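PDB 6H5L: similar to hydroxylamine oxidoreductase, which probably works as a multihaem oxidoreductase, passing electrons along c-type haems within a large reductase complex of an anammox bacterium. Local coordinates for residues C202-G205 with D210-H213; E227-C232 with P278-C283. All coordinates share one frame; numbering follows the deposited sequence.

From the N terminus, the chain leaves helix 197-202 and contact 1 soon closes a tight loop, with four residues between 202-205 and 210-213. Contact 2 follows in series: 227-232, after helix 220-224, waits for 278-283 at the start of helix 280-285, closing a much longer loop that carries helices 240-245 and 248-256. Neither loop encloses or crosses the other, yet the contacts touch. Cys-212 O packs on Ala-228 CB at 3.3 Å, and Cys-202 SG lies 3.6 Å from Cys-232 CB. Together they join successive haem-binding segments, and both reach the second subunit, where Lys-248 NZ of that subunit hydrogen-bonds to the carbonyl oxygens of Val-211 and Ala-228.

Contact 1 of 2, residues C202-G205 with D210-H213; sequences CHSG and DVCH. With HEC (heme c), chain F.
Val-211 is the residue of 210-213 that meets the other segment, resting against Ser-204 and Gly-205 in a small van der Waals contact without hydrogen bonds. Asp-210, just before it, makes no contact with 202-205; its carboxylate OD2 forms a salt bridge with Arg-215. At Val-211 the CA-CB bond points toward 202-205, and one branch does the touching: CG2 stands 4.0 Å from Gly-205 CA. The same methyl lies 4.3 Å from Ser-204 OG, a hydroxyl whose polar partner is Met-201 O.

Both segments belong to CxxCH haem-binding motifs, and only a short turn separates the two. The first is the fourth of eight such motifs in the chain. Its haem is held by a covalent bond of 1.8 Å from Cys-202 SG to CAC, the sulfur lying anti to the backbone N (chi1 -161°). His-203 NE2 binds the iron of that haem at 2.0 Å. Its imidazole stands on edge over the porphyrin, CD2 toward NC and CE1 toward NA, while ND1 is hydrogen-bonded to Ser-174 O, which restrains the rotation of the ring. On the opposite haem face a water completes the iron's coordination at 2.1 Å. A water-ligated haem at the fourth motif is consistent with a substrate-binding site, as in hydroxylamine oxidoreductase.

Further along, Cys-212 is the second cysteine of the next motif; its SG is covalently bonded to a different haem and does not reach 202-205. His-213 ends the segment and differs from His-203 in the company it keeps: its NE2 shares an iron with His-294 NE2, two histidine ligands where the haem of His-203 has one histidine and a water.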
# COMPACT_ATOMS: atom_id res chain seq x y z
N CYS A 202 11.97 30.79 35.52
CA CYS A 202 13.09 30.44 34.65
C CYS A 202 14.22 29.75 35.39
O CYS A 202 14.93 28.93 34.80
CB CYS A 202 13.63 31.70 33.96
SG CYS A 202 14.62 31.41 32.48
N HIS A 203 14.41 30.06 36.68
CA HIS A 203 15.40 29.39 37.51
C HIS A 203 14.83 28.19 38.25
O HIS A 203 15.38 27.79 39.28
CB HIS A 203 16.01 30.38 38.51
CG HIS A 203 16.96 31.36 37.88
ND1 HIS A 203 18.33 31.29 38.07
CD2 HIS A 203 16.74 32.41 37.07
CE1 HIS A 203 18.91 32.28 37.41
NE2 HIS A 203 17.96 32.97 36.79
N SER A 204 13.75 27.60 37.74
CA SER A 204 13.10 26.45 38.35
C SER A 204 13.67 25.12 37.88
O SER A 204 13.14 24.07 38.24
CB SER A 204 11.60 26.49 38.07
OG SER A 204 11.32 26.35 36.68
N GLY A 205 14.73 25.14 37.07
CA GLY A 205 15.28 23.91 36.53
C GLY A 205 16.24 23.20 37.47
O GLY A 205 17.03 22.36 37.03
N ASP A 210 11.20 18.11 34.48
CA ASP A 210 10.25 18.25 33.38
C ASP A 210 10.48 19.52 32.58
O ASP A 210 9.55 20.04 31.96
CB ASP A 210 8.82 18.21 33.91
CG ASP A 210 8.54 19.34 34.89
OD1 ASP A 210 9.49 20.05 35.27
OD2 ASP A 210 7.37 19.53 35.27
N VAL A 211 11.70 20.04 32.59
CA VAL A 211 11.96 21.41 32.15
C VAL A 211 12.42 21.43 30.69
O VAL A 211 12.12 22.38 29.96
CB VAL A 211 12.98 22.07 33.09
CG1 VAL A 211 14.20 22.59 32.34
CG2 VAL A 211 12.31 23.16 33.90
N CYS A 212 13.12 20.38 30.26
CA CYS A 212 13.45 20.18 28.85
C CYS A 212 12.50 19.18 28.20
O CYS A 212 11.81 19.53 27.23
CB CYS A 212 14.91 19.73 28.72
SG CYS A 212 16.10 20.87 29.47
N HIS A 213 12.45 17.95 28.70
CA HIS A 213 11.40 17.01 28.33
C HIS A 213 10.21 17.26 29.25
O HIS A 213 10.26 16.94 30.44
CB HIS A 213 11.89 15.56 28.41
CG HIS A 213 13.03 15.34 29.36
ND1 HIS A 213 12.84 15.15 30.72
CD2 HIS A 213 14.37 15.25 29.16
CE1 HIS A 213 14.01 14.96 31.30
NE2 HIS A 213 14.95 15.01 30.38
FE HEC F . 18.85 34.45 35.81
CHA HEC F . 22.11 34.00 34.97
CHB HEC F . 19.64 35.76 38.77
CHC HEC F . 15.67 35.93 36.02
CHD HEC F . 17.77 32.62 33.18
NA HEC F . 20.57 34.80 36.71
C1A HEC F . 21.83 34.57 36.20
C2A HEC F . 22.79 35.06 37.18
C3A HEC F . 22.10 35.54 38.23
C4A HEC F . 20.69 35.38 37.95
CMA HEC F . 22.71 36.15 39.51
CAA HEC F . 24.33 35.03 37.08
CBA HEC F . 24.83 33.60 36.93
CGA HEC F . 25.08 33.02 38.30
O1A HEC F . 24.54 31.92 38.57
O2A HEC F . 25.81 33.65 39.11
NB HEC F . 17.79 35.59 37.19
C1B HEC F . 18.40 36.13 38.30
C2B HEC F . 17.53 37.15 38.85
C3B HEC F . 16.41 37.20 38.08
C4B HEC F . 16.58 36.21 37.02
CMB HEC F . 17.94 37.95 40.11
CAB HEC F . 15.13 38.07 38.15
CBB HEC F . 14.80 38.72 39.52
NC HEC F . 17.02 34.28 34.81
C1C HEC F . 15.88 35.02 35.00
C2C HEC F . 14.98 34.77 33.87
C3C HEC F . 15.52 33.78 33.15
C4C HEC F . 16.84 33.50 33.69
CMC HEC F . 13.53 35.31 33.78
CAC HEC F . 14.92 33.09 31.89
CBC HEC F . 14.71 34.10 30.75
ND HEC F . 19.80 33.46 34.29
C1D HEC F . 19.14 32.74 33.31
C2D HEC F . 20.12 32.12 32.44
C3D HEC F . 21.49 32.55 33.00
C4D HEC F . 21.19 33.39 34.15
CMD HEC F . 19.82 31.22 31.22
CAD HEC F . 22.90 32.20 32.48
CBD HEC F . 23.02 32.51 30.99
CGD HEC F . 24.41 32.14 30.54
O1D HEC F . 25.26 31.87 31.41
O2D HEC F . 24.66 32.12 29.30
O HOH W 1 19.14 36.07 34.48

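Contact 2 of 2, residues E227-C232 with P278-C283; sequences EACMTC and PTCQYC. With HEC (heme c), chain I.
Cys-229 SG lies over the flat amide of Gln-281, 3.6 Å from NE2, where two CxxCH haem-binding motifs pack against each other. The sulfur stands above the amide plane rather than beside its edge, so the approach is face-on and no hydrogen bond crosses the contact. Gln-281 reaches this place by a bend: CG is anti to the carbonyl carbon, and a turn at the next bond (chi2 79°) folds the amide back toward 227-232. NE2 has its strongest polar partner in Gly-223 O, a hydrogen bond that holds the amide under the sulfur.

Cys-280 meets the same sulfur with its CB, at 4.2 Å from Cys-229 SG; its CA-CB bond and that of Cys-229 both point toward the opposing segment. The two sulfurs serve different haems. Cys-229 SG is linked to CAB of a neighbouring haem, to which Cys-232 is also bonded, whereas Cys-280 SG makes a 1.8 Å bond to CAB of the haem carried by 278-283. A methyl of that latter haem, CMB, lies 4.2 Å from Cys-229 CB, so the first motif also packs directly on the haem of the second. Such close packing of successive motifs is consistent with the haem-to-haem electron transfer of multihaem cytochromes.

Cys-283 attaches the neighbouring pyrrole of the same porphyrin, SG to CAC at 1.8 Å, one helical turn on from Cys-280. That turn begins at Thr-279, the N-cap. Its backbone O accepts from Cys-283 N, and its side-chain OG1 accepts from Tyr-282 N at 3.1 Å, with an N-H...O angle of 155°.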
# COMPACT_ATOMS: atom_id res chain seq x y z
N GLU A 227 14.07 23.28 20.48
CA GLU A 227 12.98 24.11 21.00
C GLU A 227 12.73 23.88 22.49
O GLU A 227 12.09 24.72 23.13
CB GLU A 227 11.70 23.86 20.21
CG GLU A 227 11.66 24.51 18.83
CD GLU A 227 12.47 23.75 17.79
OE1 GLU A 227 12.52 24.20 16.62
OE2 GLU A 227 13.05 22.70 18.13
N ALA A 228 13.20 22.76 23.05
CA ALA A 228 12.99 22.49 24.46
C ALA A 228 13.75 23.45 25.37
O ALA A 228 13.39 23.61 26.54
CB ALA A 228 13.38 21.05 24.79
N CYS A 229 14.80 24.09 24.85
CA CYS A 229 15.61 25.02 25.64
C CYS A 229 15.24 26.47 25.42
O CYS A 229 15.73 27.34 26.15
CB CYS A 229 17.10 24.83 25.30
SG CYS A 229 17.56 23.16 24.84
N MET A 230 14.39 26.77 24.43
CA MET A 230 14.23 28.15 23.98
C MET A 230 13.24 28.95 24.82
O MET A 230 13.22 30.18 24.73
CB MET A 230 13.81 28.17 22.51
CG MET A 230 14.69 27.30 21.63
SD MET A 230 14.59 27.74 19.88
CE MET A 230 12.83 27.91 19.68
N THR A 231 12.41 28.29 25.64
CA THR A 231 11.52 29.03 26.53
C THR A 231 12.30 29.80 27.58
O THR A 231 11.90 30.90 27.98
CB THR A 231 10.52 28.07 27.18
OG1 THR A 231 9.71 27.46 26.16
CG2 THR A 231 9.61 28.81 28.15
N CYS A 232 13.43 29.25 28.03
CA CYS A 232 14.29 29.90 29.01
C CYS A 232 15.46 30.66 28.38
O CYS A 232 15.73 31.80 28.77
CB CYS A 232 14.85 28.87 30.00
SG CYS A 232 13.61 28.02 31.01
N PRO A 278 24.04 20.75 13.86
CA PRO A 278 23.90 20.32 15.25
C PRO A 278 22.78 21.07 15.97
O PRO A 278 22.31 22.12 15.54
CB PRO A 278 25.27 20.67 15.86
CG PRO A 278 25.71 21.85 15.08
CD PRO A 278 25.20 21.64 13.67
N THR A 279 22.37 20.49 17.09
CA THR A 279 21.40 21.07 18.00
C THR A 279 22.10 21.61 19.24
O THR A 279 23.30 21.40 19.44
CB THR A 279 20.34 20.04 18.40
OG1 THR A 279 20.95 19.00 19.16
CG2 THR A 279 19.69 19.44 17.16
N CYS A 280 21.34 22.31 20.07
CA CYS A 280 21.87 22.74 21.37
C CYS A 280 22.37 21.54 22.16
O CYS A 280 23.44 21.59 22.78
CB CYS A 280 20.81 23.48 22.17
SG CYS A 280 19.55 24.32 21.18
N GLN A 281 21.61 20.45 22.14
CA GLN A 281 21.97 19.26 22.90
C GLN A 281 23.21 18.59 22.32
O GLN A 281 24.06 18.10 23.08
CB GLN A 281 20.79 18.30 22.94
CG GLN A 281 19.56 18.85 23.67
CD GLN A 281 18.73 19.83 22.84
OE1 GLN A 281 19.23 20.45 21.90
NE2 GLN A 281 17.46 19.97 23.20
N TYR A 282 23.35 18.57 21.00
CA TYR A 282 24.51 17.91 20.41
C TYR A 282 25.79 18.69 20.70
O TYR A 282 26.82 18.10 21.06
CB TYR A 282 24.32 17.74 18.90
CG TYR A 282 25.30 16.76 18.31
CD1 TYR A 282 25.08 15.39 18.41
CD2 TYR A 282 26.45 17.19 17.67
CE1 TYR A 282 25.97 14.48 17.88
CE2 TYR A 282 27.35 16.29 17.13
CZ TYR A 282 27.11 14.93 17.24
OH TYR A 282 28.00 14.03 16.72
N CYS A 283 25.74 20.02 20.56
CA CYS A 283 26.92 20.84 20.83
C CYS A 283 27.29 20.82 22.31
O CYS A 283 28.46 20.63 22.67
CB CYS A 283 26.69 22.27 20.35
SG CYS A 283 27.23 22.65 18.65
FE HEC I . 25.65 27.27 22.61
CHA HEC I . 27.92 29.10 24.31
CHB HEC I . 23.23 28.01 24.96
CHC HEC I . 23.27 25.67 20.72
CHD HEC I . 28.10 25.93 20.58
NA HEC I . 25.55 28.43 24.27
C1A HEC I . 26.68 28.94 24.89
C2A HEC I . 26.31 29.28 26.25
C3A HEC I . 25.02 28.98 26.43
C4A HEC I . 24.52 28.44 25.19
CMA HEC I . 24.21 29.18 27.72
CAA HEC I . 27.25 29.88 27.30
CBA HEC I . 27.96 28.74 28.03
CGA HEC I . 29.30 28.51 27.39
O1A HEC I . 29.51 27.41 26.81
O2A HEC I . 30.16 29.43 27.44
NB HEC I . 23.63 26.87 22.83
C1B HEC I . 22.81 27.36 23.82
C2B HEC I . 21.44 27.10 23.45
C3B HEC I . 21.44 26.45 22.29
C4B HEC I . 22.82 26.29 21.87
CMB HEC I . 20.20 27.47 24.30
CAB HEC I . 20.20 25.96 21.52
CBB HEC I . 19.32 27.13 21.02
NC HEC I . 25.69 25.99 20.99
C1C HEC I . 24.57 25.52 20.32
C2C HEC I . 25.01 25.00 19.04
C3C HEC I . 26.34 24.92 19.07
C4C HEC I . 26.80 25.64 20.25
CMC HEC I . 24.11 24.18 18.08
CAC HEC I . 27.26 24.33 17.97
CBC HEC I . 27.21 25.21 16.71
ND HEC I . 27.71 27.46 22.47
C1D HEC I . 28.52 26.85 21.52
C2D HEC I . 29.87 27.33 21.68
C3D HEC I . 29.81 28.32 22.85
C4D HEC I . 28.43 28.34 23.28
CMD HEC I . 31.11 26.94 20.86
CAD HEC I . 30.99 29.12 23.45
CBD HEC I . 31.75 28.19 24.38
CGD HEC I . 32.88 28.93 25.05
O1D HEC I . 33.94 29.12 24.41
O2D HEC I . 32.71 29.33 26.24